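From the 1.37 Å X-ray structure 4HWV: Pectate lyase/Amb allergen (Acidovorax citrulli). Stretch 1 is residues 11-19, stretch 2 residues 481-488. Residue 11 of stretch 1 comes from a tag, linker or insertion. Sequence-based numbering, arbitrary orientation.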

# COMPACT_ATOMS: atom_id res chain seq x y z
N SER A 11 -11.95 13.28 24.92
CA SER A 11 -13.32 13.06 25.37
C SER A 11 -14.10 12.15 24.43
O SER A 11 -15.34 12.08 24.50
CB SER A 11 -14.05 14.40 25.50
OG SER A 11 -13.35 15.25 26.38
N ALA A 12 -13.39 11.47 23.53
CA ALA A 12 -14.04 10.56 22.60
C ALA A 12 -14.81 9.47 23.35
O ALA A 12 -14.48 9.14 24.48
CB ALA A 12 -13.02 9.94 21.68
N ALA A 13 -15.84 8.94 22.71
CA ALA A 13 -16.70 7.93 23.33
C ALA A 13 -15.93 6.62 23.59
O ALA A 13 -15.02 6.29 22.85
CB ALA A 13 -17.91 7.66 22.45
N PRO A 14 -16.32 5.88 24.63
CA PRO A 14 -15.74 4.55 24.83
C PRO A 14 -15.94 3.68 23.60
O PRO A 14 -16.97 3.74 22.92
CB PRO A 14 -16.56 4.00 26.00
CG PRO A 14 -16.99 5.20 26.76
CD PRO A 14 -17.27 6.24 25.70
N ALA A 15 -14.94 2.86 23.30
CA ALA A 15 -15.03 1.94 22.17
C ALA A 15 -16.30 1.10 22.24
O ALA A 15 -16.67 0.60 23.31
CB ALA A 15 -13.81 1.05 22.15
N GLY A 16 -16.97 0.94 21.11
CA GLY A 16 -18.16 0.12 21.05
C GLY A 16 -19.44 0.80 21.50
O GLY A 16 -20.45 0.12 21.66
N SER A 17 -19.42 2.11 21.68
CA SER A 17 -20.58 2.79 22.24
C SER A 17 -21.21 3.88 21.37
O SER A 17 -22.31 4.32 21.67
CB SER A 17 -20.23 3.39 23.60
OG SER A 17 -19.49 4.60 23.46
N ILE A 18 -20.55 4.32 20.29
CA ILE A 18 -21.15 5.38 19.49
C ILE A 18 -22.54 4.97 18.95
O ILE A 18 -22.80 3.79 18.70
CB ILE A 18 -20.22 5.80 18.31
CG1 ILE A 18 -20.62 7.16 17.74
CG2 ILE A 18 -20.18 4.73 17.21
CD1 ILE A 18 -20.34 8.33 18.66
N ASP A 19 -23.41 5.95 18.78
CA ASP A 19 -24.73 5.68 18.20
C ASP A 19 -24.84 6.21 16.78
O ASP A 19 -23.83 6.44 16.12
CB ASP A 19 -25.84 6.21 19.11
CG ASP A 19 -25.81 7.72 19.29
OD1 ASP A 19 -25.06 8.42 18.58
OD2 ASP A 19 -26.56 8.22 20.12
N GLY A 481 -11.56 6.54 13.60
CA GLY A 481 -10.64 6.57 14.72
C GLY A 481 -10.70 7.86 15.54
O GLY A 481 -9.78 8.12 16.31
N LYS A 482 -11.77 8.64 15.38
CA LYS A 482 -11.91 9.92 16.06
C LYS A 482 -13.08 9.91 17.05
O LYS A 482 -12.98 10.44 18.16
CB LYS A 482 -12.11 11.03 15.03
CG LYS A 482 -10.99 11.18 14.03
CD LYS A 482 -9.71 11.69 14.69
CE LYS A 482 -8.61 11.89 13.67
NZ LYS A 482 -7.35 12.32 14.30
N LEU A 483 -14.20 9.31 16.67
CA LEU A 483 -15.40 9.27 17.51
C LEU A 483 -15.25 8.45 18.77
O LEU A 483 -15.94 8.71 19.77
CB LEU A 483 -16.57 8.71 16.71
CG LEU A 483 -17.15 9.63 15.63
CD1 LEU A 483 -18.18 8.88 14.82
CD2 LEU A 483 -17.81 10.86 16.28
N GLU A 484 -14.40 7.41 18.71
CA GLU A 484 -14.21 6.52 19.84
C GLU A 484 -12.74 6.41 20.20
O GLU A 484 -11.86 6.54 19.34
CB GLU A 484 -14.75 5.11 19.54
CG GLU A 484 -16.25 5.04 19.36
CD GLU A 484 -16.78 3.61 19.28
OE1 GLU A 484 -15.98 2.65 19.16
OE2 GLU A 484 -18.01 3.45 19.35
N GLY A 485 -12.48 6.14 21.48
CA GLY A 485 -11.16 5.74 21.91
C GLY A 485 -10.86 4.31 21.50
O GLY A 485 -11.74 3.59 21.01
N PRO A 486 -9.62 3.87 21.71
CA PRO A 486 -9.25 2.51 21.32
C PRO A 486 -9.95 1.47 22.19
O PRO A 486 -10.30 1.74 23.34
CB PRO A 486 -7.74 2.47 21.57
CG PRO A 486 -7.51 3.49 22.60
CD PRO A 486 -8.49 4.59 22.32
N ALA A 487 -10.17 0.29 21.62
CA ALA A 487 -10.77 -0.80 22.37
C ALA A 487 -9.83 -1.22 23.48
O ALA A 487 -8.62 -1.17 23.31
CB ALA A 487 -11.05 -1.96 21.45
N GLU A 488 -10.39 -1.59 24.63
CA GLU A 488 -9.59 -2.20 25.69
C GLU A 488 -9.07 -3.55 25.19
O GLU A 488 -9.73 -4.22 24.39
CB GLU A 488 -10.40 -2.38 26.98
O HOH W 1 -12.36 3.10 24.62

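A carboxylate can organise a tight turn by accepting backbone N-H groups in and just after the turn, and E484 of this pectate lyase/Amb allergen is a clear example. It covers more surface than any other residue in the contact. In the other stretch, P14 to S17 form a type II beta turn, with G16 at a positive phi where a CB would be jammed against the preceding carbonyl. The end of the E484 side chain reaches this turn: OE1 accepts from G16 N at 2.8 Å, and OE2 from I18 N at 2.8 Å in a nearly straight bond. A weak bond from S17 N to E484 OE2 (3.0 Å) adds to the set, so three consecutive amides, G16 to I18, direct their N-H groups at one carboxylate, an electrostatically favourable arrangement.

The backbones are also joined directly. A13 and E484 form a single beta bridge: A13 N donates to L483 O at 3.0 Å, and G485 N to A13 O at 2.9 Å. E484 CA also lies 3.1 Å from A13 O, a CA-H...O contact.

A15 extends the contact beyond the bridge. A15 CB packs 4.1 Å from A487 CB, while its N donates to a water that in turn donates to P486 O. I18 CG1 also meets L483 CD1 at 4.2 Å, so I18 joins an apolar contact to its polar backbone bond.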